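Local coordinates for protein neural cell adhesion molecule 1, 140 kDa isoform (Homo sapiens, PDB 2E3V) that probably mediates adhesion between cells, notably neural ones, as a membrane glycoprotein, represented here by its first fibronectin type III domain, at residues Val36-Tyr41 against Leu84-Gly89; Val25-Pro30 against Gly67-Val72; Glu77-Val82 against Glu100-Pro105; Lys40-Trp45 against Trp53-Tyr58. All blocks are in the same frame, centred on the assembly; numbering follows the deposited sequence.

Interaction 1. Residues Val36-Tyr41 against Leu84-Gly89; sequences VPILKY and LAALNG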
loop_
_atom_site.group_PDB
_atom_site.type_symbol
_atom_site.label_atom_id
_atom_site.label_comp_id
_atom_site.label_asym_id
_atom_site.label_seq_id
_atom_site.Cartn_x
_atom_site.Cartn_y
_atom_site.Cartn_z
ATOM N N VAL A 36 -19.724 4.208 -10.611
ATOM C CA VAL A 36 -19.245 3.704 -9.325
ATOM C C VAL A 36 -17.710 3.826 -9.186
ATOM O O VAL A 36 -16.966 2.858 -9.392
ATOM C CB VAL A 36 -19.787 2.264 -9.019
ATOM C CG1 VAL A 36 -19.361 1.253 -10.091
ATOM C CG2 VAL A 36 -19.385 1.802 -7.620
ATOM N N PRO A 37 -17.232 5.030 -8.823
ATOM C CA PRO A 37 -15.792 5.223 -8.707
ATOM C C PRO A 37 -15.217 4.604 -7.436
ATOM O O PRO A 37 -15.944 4.368 -6.469
ATOM C CB PRO A 37 -15.655 6.747 -8.657
ATOM C CG PRO A 37 -16.917 7.205 -7.996
ATOM C CD PRO A 37 -17.984 6.259 -8.495
ATOM N N ILE A 38 -13.922 4.322 -7.455
ATOM C CA ILE A 38 -13.234 3.888 -6.241
ATOM C C ILE A 38 -13.127 5.119 -5.352
ATOM O O ILE A 38 -12.763 6.195 -5.822
ATOM C CB ILE A 38 -11.853 3.293 -6.563
ATOM C CG1 ILE A 38 -12.043 2.021 -7.394
ATOM C CG2 ILE A 38 -11.059 3.007 -5.284
ATOM C CD1 ILE A 38 -10.779 1.389 -7.832
ATOM N N LEU A 39 -13.474 4.968 -4.078
ATOM C CA LEU A 39 -13.480 6.101 -3.159
ATOM C C LEU A 39 -12.189 6.216 -2.364
ATOM O O LEU A 39 -11.631 7.302 -2.233
ATOM C CB LEU A 39 -14.684 6.021 -2.211
ATOM C CG LEU A 39 -16.064 5.964 -2.885
ATOM C CD1 LEU A 39 -17.141 5.869 -1.818
ATOM C CD2 LEU A 39 -16.311 7.166 -3.789
ATOM N N LYS A 40 -11.714 5.085 -1.851
ATOM C CA LYS A 40 -10.528 5.051 -1.017
ATOM C C LYS A 40 -9.747 3.763 -1.235
ATOM O O LYS A 40 -10.252 2.819 -1.841
ATOM C CB LYS A 40 -10.933 5.096 0.465
ATOM C CG LYS A 40 -11.869 6.232 0.875
ATOM C CD LYS A 40 -11.176 7.579 0.851
ATOM C CE LYS A 40 -12.157 8.688 1.197
ATOM N NZ LYS A 40 -11.474 10.008 1.247
ATOM N N TYR A 41 -8.521 3.740 -0.717
ATOM C CA TYR A 41 -7.714 2.524 -0.662
ATOM C C TYR A 41 -7.304 2.320 0.779
ATOM O O TYR A 41 -7.138 3.286 1.527
ATOM C CB TYR A 41 -6.449 2.621 -1.524
ATOM C CG TYR A 41 -6.738 2.703 -2.995
ATOM C CD1 TYR A 41 -6.951 1.544 -3.743
ATOM C CD2 TYR A 41 -6.804 3.931 -3.639
ATOM C CE1 TYR A 41 -7.228 1.613 -5.102
ATOM C CE2 TYR A 41 -7.082 4.011 -4.995
ATOM C CZ TYR A 41 -7.291 2.847 -5.714
ATOM O OH TYR A 41 -7.561 2.915 -7.049
ATOM N N LEU A 84 -3.020 -4.311 -0.298
ATOM C CA LEU A 84 -3.918 -3.193 -0.546
ATOM C C LEU A 84 -5.313 -3.652 -0.897
ATOM O O LEU A 84 -5.484 -4.679 -1.533
ATOM C CB LEU A 84 -3.399 -2.397 -1.746
ATOM C CG LEU A 84 -2.523 -1.161 -1.694
ATOM C CD1 LEU A 84 -1.515 -1.130 -0.554
ATOM C CD2 LEU A 84 -1.831 -1.072 -3.030
ATOM N N ALA A 85 -6.307 -2.883 -0.474
ATOM C CA ALA A 85 -7.684 -3.110 -0.876
ATOM C C ALA A 85 -8.286 -1.780 -1.322
ATOM O O ALA A 85 -7.868 -0.709 -0.867
ATOM C CB ALA A 85 -8.488 -3.707 0.251
ATOM N N ALA A 86 -9.264 -1.865 -2.216
ATOM C CA ALA A 86 -9.982 -0.700 -2.709
ATOM C C ALA A 86 -11.393 -0.681 -2.134
ATOM O O ALA A 86 -11.992 -1.732 -1.901
ATOM C CB ALA A 86 -10.032 -0.713 -4.239
ATOM N N LEU A 87 -11.910 0.521 -1.915
ATOM C CA LEU A 87 -13.251 0.728 -1.396
ATOM C C LEU A 87 -14.049 1.581 -2.370
ATOM O O LEU A 87 -13.565 2.606 -2.837
ATOM C CB LEU A 87 -13.194 1.460 -0.041
ATOM C CG LEU A 87 -14.476 2.121 0.501
ATOM C CD1 LEU A 87 -15.428 1.098 1.087
ATOM C CD2 LEU A 87 -14.155 3.165 1.566
ATOM N N ASN A 88 -15.268 1.151 -2.672
ATOM C CA ASN A 88 -16.193 1.982 -3.432
ATOM C C ASN A 88 -17.494 2.118 -2.649
ATOM O O ASN A 88 -17.540 1.779 -1.461
ATOM C CB ASN A 88 -16.402 1.452 -4.863
ATOM C CG ASN A 88 -17.019 0.062 -4.906
ATOM O OD1 ASN A 88 -17.471 -0.474 -3.891
ATOM N ND2 ASN A 88 -17.038 -0.530 -6.095
ATOM N N GLY A 89 -18.542 2.615 -3.302
ATOM C CA GLY A 89 -19.851 2.780 -2.665
ATOM C C GLY A 89 -20.472 1.486 -2.162
ATOM O O GLY A 89 -21.255 1.499 -1.208
HETATM O O HOH W 1 -18.380 4.234 -5.507
#
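Leu-39 and Lys-40 both present their backbone N-H groups to the carbonyl oxygen of Leu-87, and this sharing defines a classic beta bulge. The bond from Leu-39 N to Leu-87 O is 2.7 Å long and lies in the carbonyl plane, whereas that from Lys-40 N to Leu-87 O stretches to 3.2 Å, its donor tilted 25° from the plane. In return, Leu-87 N gives a 2.8 Å bond to Lys-40 O. Past the bulge, a CA-H...O contact joins Tyr-41 CA to Ala-85 O at 3.2 Å. A single water bridges the other end, donating to Pro-37 O and accepting from Gly-89 N.

The side-chain packing contacts divide between the two sides of the sheet. On one, the methyl of Ala-86 approaches the Tyr-41 ring obliquely, CB to CE1 3.7 Å, while Ile-38 CG2 lies over a face of that ring. On the other, Lys-40 and Leu-87 run side by side, CG to CD2 3.9 Å; the lysine then bends at chi2 (-71°), and its NZ forms a salt bridge with Asp-59. Near the loop, the Val-36 methyl CG2 packs on the amide of Asn-88, 3.6 Å from ND2, while Asn-88 OD1 accepts from Lys-90 N.

The contact joins the C and F strands of the fibronectin type III sandwich. One doubly used acceptor absorbs the extra residue of the C strand, and water replaces direct pairing where the strands part.

Interaction 2. Residues Val25-Pro30 against Gly67-Val72; sequences VQFDEP and GIVTIV
Val-25 N donates a nearly straight 2.8 Å hydrogen bond to Val-69 O, and Val-69 N returns one of 3.0 Å to Val-25 O, making these valines a hydrogen-bonded antiparallel pair. Two residues on, Phe-27 N bonds to Gly-67 O at 2.9 Å, with a weaker CA-H...O contact from Gln-26 CA beside it at 3.2 Å. The Phe-27 ring folds back across the glycine because CG sits between the backbone N and the carbonyl carbon (chi1 61°), and Gly-67 CA makes a CH-pi contact 4.2 Å from its centroid. Gly-67 itself leaves the helical conformation with positive phi after the short helix 60-64.

Val-25 CG2 meets Ile-71 CD1 on the buried side; on the opposite side Gln-26 CG lies against Ile-68 CD1 at 3.7 Å. These are the B and E strands of the fibronectin sandwich. Where strand E starts, the Gly-67 carbonyl is bonded to the backbone N of Phe-27 and lies over a face of its ring, so one residue supplies both polar and apolar contacts.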
loop_
_atom_site.group_PDB
_atom_site.type_symbol
_atom_site.label_atom_id
_atom_site.label_comp_id
_atom_site.label_asym_id
_atom_site.label_seq_id
_atom_site.Cartn_x
_atom_site.Cartn_y
_atom_site.Cartn_z
ATOM N N VAL A 25 4.322 2.641 -2.508
ATOM C CA VAL A 25 3.759 1.415 -3.060
ATOM C C VAL A 25 2.896 1.755 -4.263
ATOM O O VAL A 25 1.870 2.431 -4.118
ATOM C CB VAL A 25 2.896 0.661 -2.018
ATOM C CG1 VAL A 25 2.276 -0.591 -2.645
ATOM C CG2 VAL A 25 3.738 0.294 -0.780
ATOM N N GLN A 26 3.328 1.302 -5.438
ATOM C CA GLN A 26 2.577 1.512 -6.668
ATOM C C GLN A 26 1.818 0.278 -7.075
ATOM O O GLN A 26 2.338 -0.840 -7.039
ATOM C CB GLN A 26 3.458 1.986 -7.814
ATOM C CG GLN A 26 3.656 3.495 -7.824
ATOM C CD GLN A 26 4.453 3.950 -9.021
ATOM O OE1 GLN A 26 3.997 4.796 -9.805
ATOM N NE2 GLN A 26 5.629 3.361 -9.204
ATOM N N PHE A 27 0.588 0.508 -7.509
ATOM C CA PHE A 27 -0.315 -0.565 -7.838
ATOM C C PHE A 27 -1.141 -0.186 -9.051
ATOM O O PHE A 27 -1.182 0.982 -9.469
ATOM C CB PHE A 27 -1.261 -0.806 -6.647
ATOM C CG PHE A 27 -2.114 0.396 -6.308
ATOM C CD1 PHE A 27 -3.354 0.583 -6.915
ATOM C CD2 PHE A 27 -1.665 1.348 -5.400
ATOM C CE1 PHE A 27 -4.130 1.707 -6.609
ATOM C CE2 PHE A 27 -2.436 2.472 -5.094
ATOM C CZ PHE A 27 -3.667 2.647 -5.698
ATOM N N ASP A 28 -1.793 -1.183 -9.624
ATOM C CA ASP A 28 -2.744 -0.922 -10.672
ATOM C C ASP A 28 -4.090 -1.378 -10.157
ATOM O O ASP A 28 -4.181 -2.282 -9.323
ATOM C CB ASP A 28 -2.359 -1.608 -11.994
ATOM C CG ASP A 28 -2.433 -3.124 -11.932
ATOM O OD1 ASP A 28 -1.375 -3.752 -11.749
ATOM O OD2 ASP A 28 -3.537 -3.690 -12.090
ATOM N N GLU A 29 -5.130 -0.740 -10.671
ATOM C CA GLU A 29 -6.501 -1.047 -10.317
ATOM C C GLU A 29 -7.345 -0.729 -11.549
ATOM O O GLU A 29 -7.107 0.296 -12.189
ATOM C CB GLU A 29 -6.911 -0.170 -9.133
ATOM C CG GLU A 29 -8.355 -0.291 -8.683
ATOM C CD GLU A 29 -8.671 -1.603 -8.004
ATOM O OE1 GLU A 29 -7.732 -2.360 -7.693
ATOM O OE2 GLU A 29 -9.867 -1.885 -7.782
ATOM N N PRO A 30 -8.324 -1.593 -11.895
ATOM C CA PRO A 30 -9.133 -1.299 -13.086
ATOM C C PRO A 30 -9.822 0.067 -13.040
ATOM O O PRO A 30 -10.174 0.560 -11.957
ATOM C CB PRO A 30 -10.170 -2.423 -13.084
ATOM C CG PRO A 30 -9.477 -3.545 -12.393
ATOM C CD PRO A 30 -8.739 -2.864 -11.276
ATOM N N GLY A 67 -1.161 5.972 -8.967
ATOM C CA GLY A 67 -1.564 4.659 -8.468
ATOM C C GLY A 67 -0.640 4.348 -7.310
ATOM O O GLY A 67 0.024 3.314 -7.287
ATOM N N ILE A 68 -0.591 5.257 -6.346
ATOM C CA ILE A 68 0.430 5.178 -5.322
ATOM C C ILE A 68 -0.100 5.469 -3.929
ATOM O O ILE A 68 -0.964 6.331 -3.750
ATOM C CB ILE A 68 1.589 6.159 -5.674
ATOM C CG1 ILE A 68 2.891 5.830 -4.945
ATOM C CG2 ILE A 68 1.193 7.632 -5.435
ATOM C CD1 ILE A 68 4.108 6.466 -5.670
ATOM N N VAL A 69 0.408 4.716 -2.958
ATOM C CA VAL A 69 0.211 5.049 -1.547
ATOM C C VAL A 69 1.577 5.001 -0.859
ATOM O O VAL A 69 2.427 4.181 -1.198
ATOM C CB VAL A 69 -0.838 4.137 -0.835
ATOM C CG1 VAL A 69 -2.217 4.321 -1.477
ATOM C CG2 VAL A 69 -0.418 2.675 -0.835
ATOM N N THR A 70 1.797 5.897 0.089
ATOM C CA THR A 70 3.054 5.923 0.800
ATOM C C THR A 70 2.809 5.466 2.224
ATOM O O THR A 70 1.934 5.985 2.914
ATOM C CB THR A 70 3.687 7.319 0.801
ATOM O OG1 THR A 70 3.913 7.723 -0.550
ATOM C CG2 THR A 70 5.028 7.320 1.564
ATOM N N ILE A 71 3.577 4.472 2.632
ATOM C CA ILE A 71 3.529 3.964 3.990
ATOM C C ILE A 71 4.663 4.634 4.737
ATOM O O ILE A 71 5.780 4.729 4.225
ATOM C CB ILE A 71 3.700 2.444 4.027
ATOM C CG1 ILE A 71 2.579 1.770 3.231
ATOM C CG2 ILE A 71 3.745 1.960 5.487
ATOM C CD1 ILE A 71 2.848 0.332 2.914
ATOM N N VAL A 72 4.369 5.116 5.941
ATOM C CA VAL A 72 5.355 5.834 6.742
ATOM C C VAL A 72 5.499 5.198 8.125
ATOM O O VAL A 72 4.732 4.307 8.482
ATOM C CB VAL A 72 5.009 7.349 6.868
ATOM C CG1 VAL A 72 4.788 7.970 5.475
ATOM C CG2 VAL A 72 3.786 7.567 7.763
#

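Interaction 3. Residues Glu77-Val82 against Glu100-Pro105; sequences ETTYAV and EFKTQP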
loop_
_atom_site.group_PDB
_atom_site.type_symbol
_atom_site.label_atom_id
_atom_site.label_comp_id
_atom_site.label_asym_id
_atom_site.label_seq_id
_atom_site.Cartn_x
_atom_site.Cartn_y
_atom_site.Cartn_z
ATOM N N GLU A 77 16.111 -1.023 7.482
ATOM C CA GLU A 77 16.674 -2.376 7.354
ATOM C C GLU A 77 15.701 -3.470 7.810
ATOM O O GLU A 77 16.108 -4.463 8.419
ATOM C CB GLU A 77 18.006 -2.485 8.116
ATOM C CG GLU A 77 19.124 -1.634 7.531
ATOM C CD GLU A 77 20.440 -1.766 8.272
ATOM O OE1 GLU A 77 20.434 -1.946 9.510
ATOM O OE2 GLU A 77 21.494 -1.673 7.611
ATOM N N THR A 78 14.420 -3.279 7.507
ATOM C CA THR A 78 13.369 -4.198 7.945
ATOM C C THR A 78 12.536 -4.681 6.765
ATOM O O THR A 78 12.184 -3.895 5.872
ATOM C CB THR A 78 12.458 -3.526 9.008
ATOM O OG1 THR A 78 13.251 -3.133 10.136
ATOM C CG2 THR A 78 11.340 -4.467 9.482
ATOM N N THR A 79 12.234 -5.977 6.754
ATOM C CA THR A 79 11.394 -6.546 5.704
ATOM C C THR A 79 9.923 -6.506 6.111
ATOM O O THR A 79 9.573 -6.885 7.227
ATOM C CB THR A 79 11.845 -7.968 5.312
ATOM O OG1 THR A 79 13.195 -7.914 4.836
ATOM C CG2 THR A 79 10.959 -8.546 4.209
ATOM N N TYR A 80 9.088 -6.005 5.201
ATOM C CA TYR A 80 7.647 -5.887 5.394
ATOM C C TYR A 80 6.860 -6.576 4.292
ATOM O O TYR A 80 7.276 -6.588 3.137
ATOM C CB TYR A 80 7.215 -4.416 5.375
ATOM C CG TYR A 80 7.705 -3.610 6.540
ATOM C CD1 TYR A 80 6.927 -3.473 7.686
ATOM C CD2 TYR A 80 8.952 -2.990 6.504
ATOM C CE1 TYR A 80 7.384 -2.741 8.773
ATOM C CE2 TYR A 80 9.414 -2.249 7.580
ATOM C CZ TYR A 80 8.623 -2.127 8.712
ATOM O OH TYR A 80 9.080 -1.407 9.785
ATOM N N ALA A 81 5.722 -7.146 4.670
ATOM C CA ALA A 81 4.734 -7.590 3.712
ATOM C C ALA A 81 3.820 -6.397 3.556
ATOM O O ALA A 81 3.639 -5.627 4.501
ATOM C CB ALA A 81 3.944 -8.776 4.262
ATOM N N VAL A 82 3.262 -6.216 2.368
ATOM C CA VAL A 82 2.324 -5.129 2.155
ATOM C C VAL A 82 1.211 -5.604 1.230
ATOM O O VAL A 82 1.446 -6.393 0.302
ATOM C CB VAL A 82 3.015 -3.832 1.623
ATOM C CG1 VAL A 82 3.742 -4.079 0.301
ATOM C CG2 VAL A 82 2.006 -2.683 1.487
ATOM N N GLU A 100 6.201 -7.504 -0.959
ATOM C CA GLU A 100 7.127 -7.280 0.138
ATOM C C GLU A 100 8.216 -6.316 -0.291
ATOM O O GLU A 100 8.449 -6.119 -1.489
ATOM C CB GLU A 100 7.742 -8.595 0.608
ATOM C CG GLU A 100 8.679 -9.244 -0.393
ATOM C CD GLU A 100 9.332 -10.483 0.163
ATOM O OE1 GLU A 100 8.630 -11.508 0.325
ATOM O OE2 GLU A 100 10.554 -10.437 0.426
ATOM N N PHE A 101 8.886 -5.733 0.694
ATOM C CA PHE A 101 9.979 -4.811 0.428
ATOM C C PHE A 101 10.836 -4.769 1.672
ATOM O O PHE A 101 10.388 -5.147 2.754
ATOM C CB PHE A 101 9.450 -3.407 0.092
ATOM C CG PHE A 101 8.620 -2.784 1.185
ATOM C CD1 PHE A 101 9.220 -2.038 2.197
ATOM C CD2 PHE A 101 7.233 -2.936 1.199
ATOM C CE1 PHE A 101 8.462 -1.473 3.215
ATOM C CE2 PHE A 101 6.461 -2.370 2.215
ATOM C CZ PHE A 101 7.073 -1.632 3.223
ATOM N N LYS A 102 12.077 -4.322 1.517
ATOM C CA LYS A 102 12.937 -4.152 2.669
ATOM C C LYS A 102 13.354 -2.690 2.689
ATOM O O LYS A 102 13.866 -2.169 1.702
ATOM C CB LYS A 102 14.147 -5.086 2.616
ATOM C CG LYS A 102 15.066 -4.963 3.831
ATOM C CD LYS A 102 16.175 -6.006 3.821
ATOM C CE LYS A 102 17.084 -5.821 5.025
ATOM N NZ LYS A 102 18.037 -6.952 5.193
ATOM N N THR A 103 13.112 -2.030 3.816
ATOM C CA THR A 103 13.497 -0.638 3.959
ATOM C C THR A 103 15.020 -0.529 3.976
ATOM O O THR A 103 15.719 -1.440 4.434
ATOM C CB THR A 103 12.929 -0.033 5.251
ATOM O OG1 THR A 103 13.241 -0.900 6.342
ATOM C CG2 THR A 103 11.402 0.139 5.152
ATOM N N GLN A 104 15.522 0.588 3.462
ATOM C CA GLN A 104 16.953 0.849 3.397
ATOM C C GLN A 104 17.503 1.235 4.775
ATOM O O GLN A 104 16.731 1.547 5.688
ATOM C CB GLN A 104 17.210 1.989 2.409
ATOM C CG GLN A 104 16.728 1.725 0.983
ATOM C CD GLN A 104 16.825 2.950 0.083
ATOM O OE1 GLN A 104 17.215 4.033 0.519
ATOM N NE2 GLN A 104 16.466 2.780 -1.184
ATOM N N PRO A 105 18.840 1.193 4.943
ATOM C CA PRO A 105 19.363 1.769 6.175
ATOM C C PRO A 105 19.263 3.291 6.099
ATOM O O PRO A 105 19.099 3.846 5.006
ATOM C CB PRO A 105 20.831 1.327 6.179
ATOM C CG PRO A 105 21.169 1.076 4.756
ATOM C CD PRO A 105 19.903 0.621 4.092
#
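The F-G hairpin of the fibronectin type III fold, strands 79-88 and 91-102, pairs Tyr-80 with Phe-101 through two backbone bonds: Tyr-80 N to Phe-101 O at 2.9 Å, and Phe-101 N to Tyr-80 O at 3.0 Å. Their side chains share the buried side of the sheet. Tyr-80 CB sits over a face of the Phe-101 ring, 3.9 Å from its centroid, while Val-82 CG1 meets the ring's edge, 3.7 Å from CE2. The two ring planes are near parallel, 21° apart, but slid so far that they barely overlap. Tyr-80 OH bonds to Lys-75 N, as in the tyrosine corner characteristic of Greek-key beta sandwiches.

Beyond the paired strands, the hydroxyl of Thr-103 extends the ladder. Its OG1 accepts from Thr-78 N at 2.9 Å and in turn bonds to Lys-75 O, tying the corner to the residue that follows strand G, while Thr-103 N donates to Thr-78 O. At the surface, the extended Lys-102 chain lays CG 3.6 Å from Thr-79 OG1, and Glu-77 OE2 lies 3.4 Å from Pro-105 CB.

Interaction 4. Residues Lys40-Trp45 against Trp53-Tyr58; sequences KYKAEW and WHSKWY
One face of the Trp-57 indole carries the extended side chain of Lys-42, whose CB stands 3.9 Å from the centroid of the six-membered ring, almost on its normal, and whose CD comes within 3.5 Å of CZ2. At the edge of the same indole, CE3 meets Lys-40 CB at 3.7 Å. Trp-45 is covered differently: its CG lies between the backbone N and the carbonyl carbon (chi1 62°), which swings the indole back across the neighbouring strand. His-54 CB presses on one face, 3.4 Å from Trp-45 CE2, followed by Ser-55 N, and Lys-56 CB touches the edge in plane. Trp-53 turns its own edge, through CE3, to the backbone N of Trp-45; its indole also forms a cation-pi pair with Arg-83.

All this rides on the C-C' hairpin of the fibronectin type III fold, where the pairs Tyr-41/Tyr-58, Ala-43/Lys-56 and Trp-45/His-54 each make two backbone hydrogen bonds, six in all. On the buried side, the Tyr-58 ring brings CE2 to 3.6 Å from Ala-43 CB, and its hydroxyl bonds to Thr-70 O on strand 68-71.

On the outer side, polar ends meet through water. One molecule accepts from Lys-42 NZ at 2.7 Å and is hydrogen-bonded to Ser-55 OG; another donates to Trp-53 O and, weakly, to Glu-44 OE1. Glu-44 OE2 forms a salt bridge with Arg-83.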
loop_
_atom_site.group_PDB
_atom_site.type_symbol
_atom_site.label_atom_id
_atom_site.label_comp_id
_atom_site.label_asym_id
_atom_site.label_seq_id
_atom_site.Cartn_x
_atom_site.Cartn_y
_atom_site.Cartn_z
ATOM N N LYS A 40 -11.714 5.085 -1.851
ATOM C CA LYS A 40 -10.528 5.051 -1.017
ATOM C C LYS A 40 -9.747 3.763 -1.235
ATOM O O LYS A 40 -10.252 2.819 -1.841
ATOM C CB LYS A 40 -10.933 5.096 0.465
ATOM C CG LYS A 40 -11.869 6.232 0.875
ATOM C CD LYS A 40 -11.176 7.579 0.851
ATOM C CE LYS A 40 -12.157 8.688 1.197
ATOM N NZ LYS A 40 -11.474 10.008 1.247
ATOM N N TYR A 41 -8.521 3.740 -0.717
ATOM C CA TYR A 41 -7.714 2.524 -0.662
ATOM C C TYR A 41 -7.304 2.320 0.779
ATOM O O TYR A 41 -7.138 3.286 1.527
ATOM C CB TYR A 41 -6.449 2.621 -1.524
ATOM C CG TYR A 41 -6.738 2.703 -2.995
ATOM C CD1 TYR A 41 -6.951 1.544 -3.743
ATOM C CD2 TYR A 41 -6.804 3.931 -3.639
ATOM C CE1 TYR A 41 -7.228 1.613 -5.102
ATOM C CE2 TYR A 41 -7.082 4.011 -4.995
ATOM C CZ TYR A 41 -7.291 2.847 -5.714
ATOM O OH TYR A 41 -7.561 2.915 -7.049
ATOM N N LYS A 42 -7.167 1.060 1.163
ATOM C CA LYS A 42 -6.675 0.714 2.483
ATOM C C LYS A 42 -5.450 -0.160 2.286
ATOM O O LYS A 42 -5.513 -1.204 1.621
ATOM C CB LYS A 42 -7.739 -0.008 3.306
ATOM C CG LYS A 42 -7.308 -0.256 4.764
ATOM C CD LYS A 42 -8.411 -0.900 5.572
ATOM C CE LYS A 42 -8.012 -0.987 7.031
ATOM N NZ LYS A 42 -9.060 -1.602 7.916
ATOM N N ALA A 43 -4.329 0.305 2.819
ATOM C CA ALA A 43 -3.086 -0.441 2.794
ATOM C C ALA A 43 -2.881 -1.118 4.140
ATOM O O ALA A 43 -3.267 -0.580 5.184
ATOM C CB ALA A 43 -1.928 0.479 2.506
ATOM N N GLU A 44 -2.290 -2.307 4.110
ATOM C CA GLU A 44 -1.910 -3.016 5.331
ATOM C C GLU A 44 -0.478 -3.484 5.158
ATOM O O GLU A 44 -0.083 -3.873 4.067
ATOM C CB GLU A 44 -2.827 -4.212 5.591
ATOM C CG GLU A 44 -4.264 -3.826 5.921
ATOM C CD GLU A 44 -5.164 -5.028 6.155
ATOM O OE1 GLU A 44 -5.933 -5.013 7.134
ATOM O OE2 GLU A 44 -5.108 -5.992 5.363
ATOM N N TRP A 45 0.307 -3.429 6.226
ATOM C CA TRP A 45 1.695 -3.867 6.159
ATOM C C TRP A 45 2.086 -4.491 7.493
ATOM O O TRP A 45 1.461 -4.233 8.524
ATOM C CB TRP A 45 2.637 -2.714 5.771
ATOM C CG TRP A 45 2.628 -1.585 6.765
ATOM C CD1 TRP A 45 3.515 -1.374 7.787
ATOM C CD2 TRP A 45 1.656 -0.538 6.852
ATOM N NE1 TRP A 45 3.156 -0.248 8.496
ATOM C CE2 TRP A 45 2.020 0.282 7.940
ATOM C CE3 TRP A 45 0.508 -0.212 6.108
ATOM C CZ2 TRP A 45 1.278 1.412 8.308
ATOM C CZ3 TRP A 45 -0.224 0.914 6.471
ATOM C CH2 TRP A 45 0.166 1.709 7.562
ATOM N N TRP A 53 -1.186 -6.724 11.510
ATOM C CA TRP A 53 -1.002 -5.834 10.378
ATOM C C TRP A 53 -1.336 -4.403 10.779
ATOM O O TRP A 53 -2.356 -4.156 11.428
ATOM C CB TRP A 53 -1.924 -6.240 9.223
ATOM C CG TRP A 53 -1.600 -7.558 8.629
ATOM C CD1 TRP A 53 -1.932 -8.784 9.125
ATOM C CD2 TRP A 53 -0.895 -7.793 7.411
ATOM N NE1 TRP A 53 -1.461 -9.770 8.298
ATOM C CE2 TRP A 53 -0.822 -9.191 7.236
ATOM C CE3 TRP A 53 -0.307 -6.957 6.451
ATOM C CZ2 TRP A 53 -0.192 -9.779 6.135
ATOM C CZ3 TRP A 53 0.322 -7.541 5.355
ATOM C CH2 TRP A 53 0.373 -8.942 5.209
ATOM N N HIS A 54 -0.481 -3.464 10.392
ATOM C CA HIS A 54 -0.799 -2.055 10.543
ATOM C C HIS A 54 -1.624 -1.699 9.304
ATOM O O HIS A 54 -1.581 -2.416 8.307
ATOM C CB HIS A 54 0.466 -1.200 10.601
ATOM C CG HIS A 54 1.334 -1.466 11.793
ATOM N ND1 HIS A 54 0.934 -1.190 13.081
ATOM C CD2 HIS A 54 2.594 -1.952 11.886
ATOM C CE1 HIS A 54 1.899 -1.518 13.923
ATOM N NE2 HIS A 54 2.921 -1.977 13.223
ATOM N N SER A 55 -2.381 -0.610 9.358
ATOM C CA SER A 55 -3.171 -0.206 8.199
ATOM C C SER A 55 -3.281 1.301 8.133
ATOM O O SER A 55 -3.110 1.985 9.132
ATOM C CB SER A 55 -4.576 -0.789 8.276
ATOM O OG SER A 55 -5.252 -0.238 9.384
ATOM N N LYS A 56 -3.581 1.806 6.948
ATOM C CA LYS A 56 -3.795 3.231 6.768
ATOM C C LYS A 56 -4.717 3.405 5.571
ATOM O O LYS A 56 -4.680 2.611 4.620
ATOM C CB LYS A 56 -2.469 3.967 6.551
ATOM C CG LYS A 56 -2.619 5.472 6.403
ATOM C CD LYS A 56 -1.281 6.174 6.418
ATOM C CE LYS A 56 -1.476 7.666 6.310
ATOM N NZ LYS A 56 -0.206 8.407 6.551
ATOM N N TRP A 57 -5.570 4.422 5.645
ATOM C CA TRP A 57 -6.479 4.734 4.550
ATOM C C TRP A 57 -5.916 5.851 3.685
ATOM O O TRP A 57 -5.194 6.737 4.172
ATOM C CB TRP A 57 -7.838 5.150 5.108
ATOM C CG TRP A 57 -8.636 4.019 5.655
ATOM C CD1 TRP A 57 -8.597 3.520 6.931
ATOM C CD2 TRP A 57 -9.613 3.249 4.951
ATOM N NE1 TRP A 57 -9.496 2.485 7.061
ATOM C CE2 TRP A 57 -10.131 2.297 5.860
ATOM C CE3 TRP A 57 -10.102 3.267 3.628
ATOM C CZ2 TRP A 57 -11.118 1.371 5.496
ATOM C CZ3 TRP A 57 -11.082 2.350 3.272
ATOM C CH2 TRP A 57 -11.581 1.417 4.206
ATOM N N TYR A 58 -6.298 5.829 2.412
ATOM C CA TYR A 58 -5.813 6.774 1.424
ATOM C C TYR A 58 -6.948 7.164 0.501
ATOM O O TYR A 58 -7.732 6.314 0.086
ATOM C CB TYR A 58 -4.711 6.126 0.567
ATOM C CG TYR A 58 -3.512 5.683 1.364
ATOM C CD1 TYR A 58 -2.430 6.547 1.562
ATOM C CD2 TYR A 58 -3.470 4.417 1.949
ATOM C CE1 TYR A 58 -1.335 6.150 2.303
ATOM C CE2 TYR A 58 -2.385 4.015 2.707
ATOM C CZ TYR A 58 -1.317 4.884 2.878
ATOM O OH TYR A 58 -0.227 4.484 3.614
HETATM O O HOH W 2 -8.110 -0.537 10.183
HETATM O O HOH W 3 -5.371 -4.096 10.281
#

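In the fold
Interactions 1, 3 and 4 belong to one four-stranded sheet, ordered 54-59, 38-47, 79-88, 91-102, whereas interaction 2 lies in the three-stranded sheet packed against it. Strand 38-47 carries interactions 1 and 4, which share Lys-40 and Tyr-41; strand 79-88 carries interactions 1 and 3, whose centres are about 26 Å apart on opposite sides of the chain's centre. Side chains of interaction 2 meet the other sheet across the core: Phe-27 CE1 meets Tyr-41 CE1 at 3.4 Å, Ile-71 CD1 meets Val-82 CG2 at 3.4 Å, and Val-69 CG1 meets Tyr-58 CG at 3.4 Å. A di(hydroxyethyl)ether molecule, probably from crystallisation, rests about 3 Å from the side chains of Phe-27 and Tyr-41.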